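Local coordinates for protein carbohydrate kinase (Agrobacterium tumefaciens, PDB 2NWH) that probably transfers a phosphate group from a nucleotide to a sugar or sugar-like substrate, as a member of the pfkB (ribokinase-like) family of carbohydrate kinases, at residues Glu36-Gly40 / Gly41-Ala45; Leu152-Ile155 / Ala156-Cys159. All coordinates share one frame; numbering follows the deposited sequence.

Overall arrangement
Contact 1 comes first along the chain, where strand 32-39 gives way to helix 41-51; contact 2 follows about a hundred residues later, in the last two turns of helix 146-158. Their centres lie 25 Å apart, and with about 11 Å between nearest atoms they do not touch. The centre of contact 1 lies about 8 Å from the centre of the chain, that of contact 2 about 20 Å. Strand 137-141 of the ten-stranded sheet connects them: Ala156 packs on Leu138, while Asp141 accepts a hydrogen bond from Gly42. Contact 1 thus joins the small four-stranded sheet to the core, whereas contact 2 belongs to a peripheral beta-alpha-beta crossover of the main domain.

Contact 1. Residues Glu36-Gly40 / Gly41-Ala45; sequences EEAGG and GGFNA
Ala38 and Phe43 meet just where the chain turns from strand 32-39 into helix 41-51. The methyl CB of Ala38 approaches one corner of the Phe43 ring obliquely, 3.4 Å from CE2, with CZ somewhat farther off. With CG anti to the backbone N (chi1 -174°), the Phe43 ring is carried back alongside the end of the strand. The carbonyl O of Gly39 lies against the base of the same side chain, 3.5 Å from Phe43 CB. Val71, Ala74 and Ala75 of helix 66-77 also touch the phenyl group, which is buried between the end of the strand and that helix; Ala38 rests on Ala74 too.

Gly40 is the N-cap residue, and its carbonyl O accepts the opening N(i+4) to O(i) bond of helix 41-51, from Asn44 N at 2.8 Å with an N-H...O angle of 161°. The run Gly39 to Gly42, followed by Phe43, Asn44 and Ala45, is consistent with the glycine-rich N-terminal signature of pfkB kinases. Strand 32-39 belongs to the small four-stranded sheet, which in ribokinase relatives forms a lid over the substrate site. The short strand and helix axes stand at 90°, and Gly40, at the bend, takes a positive phi that glycine reaches easily.

The Asn44 amide folds back over this turn. Its CG lies anti to the carbonyl carbon, beside the backbone N, bringing OD1 to 3.6 Å from Gly39 CA. That oxygen takes a hydrogen bond from Arg47 NH2, about one turn further along the helix. Near the other branch, a water accepts from Gly40 N at 2.9 Å and, weakly, from Asn44 ND2. At the helix start, Gly42 N donates to the carboxylate of Asp141.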
loop_
_atom_site.group_PDB
_atom_site.type_symbol
_atom_site.label_atom_id
_atom_site.label_comp_id
_atom_site.label_asym_id
_atom_site.label_seq_id
_atom_site.Cartn_x
_atom_site.Cartn_y
_atom_site.Cartn_z
ATOM N N GLU A 36 -4.050 -13.493 -14.766
ATOM C CA GLU A 36 -3.273 -12.230 -14.669
ATOM C C GLU A 36 -4.111 -11.137 -13.990
ATOM O O GLU A 36 -5.321 -11.041 -14.216
ATOM C CB GLU A 36 -2.866 -11.675 -16.038
ATOM C CG GLU A 36 -2.089 -12.529 -16.966
ATOM C CD GLU A 36 -1.549 -11.675 -18.123
ATOM O OE1 GLU A 36 -2.191 -10.644 -18.474
ATOM O OE2 GLU A 36 -0.488 -12.033 -18.668
ATOM N N GLU A 37 -3.487 -10.312 -13.171
ATOM C CA GLU A 37 -4.165 -9.117 -12.695
ATOM C C GLU A 37 -3.151 -8.087 -12.279
ATOM O O GLU A 37 -1.982 -8.387 -12.132
ATOM C CB GLU A 37 -5.078 -9.416 -11.520
ATOM C CG GLU A 37 -4.390 -10.020 -10.334
ATOM C CD GLU A 37 -5.376 -10.477 -9.259
ATOM O OE1 GLU A 37 -6.410 -11.155 -9.557
ATOM O OE2 GLU A 37 -5.076 -10.162 -8.099
ATOM N N ALA A 38 -3.609 -6.873 -12.056
ATOM C CA ALA A 38 -2.665 -5.841 -11.630
ATOM C C ALA A 38 -2.447 -5.890 -10.103
ATOM O O ALA A 38 -3.328 -6.328 -9.313
ATOM C CB ALA A 38 -3.167 -4.459 -12.092
ATOM N N GLY A 39 -1.277 -5.451 -9.681
ATOM C CA GLY A 39 -0.941 -5.354 -8.265
ATOM C C GLY A 39 0.106 -4.296 -7.987
ATOM O O GLY A 39 0.350 -3.423 -8.849
ATOM N N GLY A 40 0.741 -4.396 -6.817
ATOM C CA GLY A 40 1.746 -3.400 -6.364
ATOM C C GLY A 40 1.163 -2.628 -5.190
ATOM O O GLY A 40 -0.027 -2.256 -5.199
ATOM N N GLY A 41 1.967 -2.415 -4.151
ATOM C CA GLY A 41 1.457 -1.765 -2.931
ATOM C C GLY A 41 0.798 -0.422 -3.224
ATOM O O GLY A 41 -0.378 -0.177 -2.875
ATOM N N GLY A 42 1.553 0.462 -3.873
ATOM C CA GLY A 42 1.001 1.782 -4.216
ATOM C C GLY A 42 -0.220 1.695 -5.099
ATOM O O GLY A 42 -1.227 2.388 -4.859
ATOM N N PHE A 43 -0.163 0.859 -6.142
ATOM C CA PHE A 43 -1.303 0.729 -7.035
ATOM C C PHE A 43 -2.564 0.211 -6.315
ATOM O O PHE A 43 -3.691 0.727 -6.525
ATOM C CB PHE A 43 -0.965 -0.280 -8.139
ATOM C CG PHE A 43 -2.008 -0.395 -9.200
ATOM C CD1 PHE A 43 -2.103 0.566 -10.205
ATOM C CD2 PHE A 43 -2.858 -1.500 -9.248
ATOM C CE1 PHE A 43 -3.069 0.443 -11.208
ATOM C CE2 PHE A 43 -3.809 -1.616 -10.265
ATOM C CZ PHE A 43 -3.899 -0.658 -11.231
ATOM N N ASN A 44 -2.374 -0.776 -5.458
ATOM C CA ASN A 44 -3.515 -1.376 -4.727
ATOM C C ASN A 44 -4.113 -0.319 -3.773
ATOM O O ASN A 44 -5.352 -0.161 -3.678
ATOM C CB ASN A 44 -3.055 -2.638 -3.987
ATOM C CG ASN A 44 -2.834 -3.828 -4.927
ATOM O OD1 ASN A 44 -3.262 -3.805 -6.056
ATOM N ND2 ASN A 44 -2.117 -4.832 -4.467
ATOM N N ALA A 45 -3.239 0.449 -3.110
ATOM C CA ALA A 45 -3.746 1.507 -2.224
ATOM C C ALA A 45 -4.484 2.575 -3.048
ATOM O O ALA A 45 -5.505 3.121 -2.608
ATOM C CB ALA A 45 -2.591 2.102 -1.386
HETATM O O HOH W 1 0.455 -6.742 -5.108
#

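Contact 2. Residues Leu152-Ile155 / Ala156-Cys159; sequences LGLI and ARAC
Two torsions bring Arg157 back along Leu154: CG stands anti to the backbone N (chi1 -161°), and a bend at chi3 (-60°) then turns the guanidinium alongside the leucine. The two side chains run side by side in the same direction. Leu154 CG lies 4.0 Å above one face of the Arg157 guanidinium, offset toward its rim. Leu154 CD1 is 3.4 Å from Arg157 NH2. The leucine thus presents an apolar flank to a charged group whose NH2 is engaged in a salt bridge with Asp182; a bound calcium ion lies about 5 Å from the arginine side chain.

A second pair lies one residue on. Ile155 CG2 and Cys159 SG meet at 4.0 Å. The sulfur SG of Cys159 also makes a close approach, not a bond, to Ile155 O at 3.5 Å. That carbonyl accepts from Cys159 N, following the bonds from Ala156 to Leu152, Arg157 to Gly153 and Ala158 to Leu154: consecutive N(i+4) to O(i) bonds.

Helix 146-158 is the crossover of a beta-alpha-beta unit between strands 137-141 and 163-166. Its inner side reaches strand 137-141 through Leu152 on Cys140 and Ala156 on Leu138, while Leu152 and Ile155 pack on Leu123 of helix 120-123 and Ile132 of helix 126-134.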
loop_
_atom_site.group_PDB
_atom_site.type_symbol
_atom_site.label_atom_id
_atom_site.label_comp_id
_atom_site.label_asym_id
_atom_site.label_seq_id
_atom_site.Cartn_x
_atom_site.Cartn_y
_atom_site.Cartn_z
ATOM N N LEU A 152 11.611 13.039 -2.854
ATOM C CA LEU A 152 10.141 13.158 -2.719
ATOM C C LEU A 152 9.758 13.812 -1.385
ATOM O O LEU A 152 8.930 14.739 -1.355
ATOM C CB LEU A 152 9.436 11.794 -2.839
ATOM C CG LEU A 152 7.910 11.896 -2.802
ATOM C CD1 LEU A 152 7.321 12.931 -3.818
ATOM C CD2 LEU A 152 7.244 10.507 -2.896
ATOM N N GLY A 153 10.365 13.344 -0.292
ATOM C CA GLY A 153 10.185 13.998 1.010
ATOM C C GLY A 153 10.506 15.519 0.993
ATOM O O GLY A 153 9.703 16.349 1.462
ATOM N N LEU A 154 11.646 15.904 0.413
ATOM C CA LEU A 154 11.969 17.354 0.243
ATOM C C LEU A 154 10.901 18.149 -0.564
ATOM O O LEU A 154 10.538 19.268 -0.190
ATOM C CB LEU A 154 13.341 17.542 -0.388
ATOM C CG LEU A 154 14.608 17.747 0.458
ATOM C CD1 LEU A 154 14.803 16.698 1.502
ATOM C CD2 LEU A 154 15.834 17.766 -0.444
ATOM N N ILE A 155 10.394 17.561 -1.649
ATOM C CA ILE A 155 9.376 18.208 -2.490
ATOM C C ILE A 155 8.065 18.382 -1.740
ATOM O O ILE A 155 7.478 19.461 -1.760
ATOM C CB ILE A 155 9.120 17.453 -3.808
ATOM C CG1 ILE A 155 10.356 17.488 -4.701
ATOM C CG2 ILE A 155 7.956 18.090 -4.555
ATOM C CD1 ILE A 155 10.206 16.623 -5.991
ATOM N N ALA A 156 7.617 17.314 -1.066
ATOM C CA ALA A 156 6.445 17.398 -0.207
ATOM C C ALA A 156 6.559 18.513 0.824
ATOM O O ALA A 156 5.601 19.255 1.019
ATOM C CB ALA A 156 6.206 16.098 0.499
ATOM N N ARG A 157 7.711 18.587 1.487
ATOM C CA ARG A 157 8.013 19.683 2.426
ATOM C C ARG A 157 7.773 21.010 1.715
ATOM O O ARG A 157 6.878 21.761 2.100
ATOM C CB ARG A 157 9.467 19.611 2.896
ATOM C CG ARG A 157 9.796 20.397 4.195
ATOM C CD ARG A 157 11.331 20.461 4.380
ATOM N NE ARG A 157 11.924 19.123 4.494
ATOM C CZ ARG A 157 13.225 18.880 4.470
ATOM N NH1 ARG A 157 14.078 19.887 4.360
ATOM N NH2 ARG A 157 13.676 17.639 4.557
ATOM N N ALA A 158 8.550 21.276 0.659
ATOM C CA ALA A 158 8.518 22.566 -0.027
ATOM C C ALA A 158 7.118 22.926 -0.528
ATOM O O ALA A 158 6.733 24.097 -0.496
ATOM C CB ALA A 158 9.542 22.621 -1.175
ATOM N N CYS A 159 6.366 21.909 -0.970
ATOM C CA CYS A 159 4.992 22.077 -1.441
ATOM C C CYS A 159 3.917 22.055 -0.337
ATOM O O CYS A 159 2.728 22.196 -0.634
ATOM C CB CYS A 159 4.685 21.010 -2.502
ATOM S SG CYS A 159 5.595 21.308 -4.034
#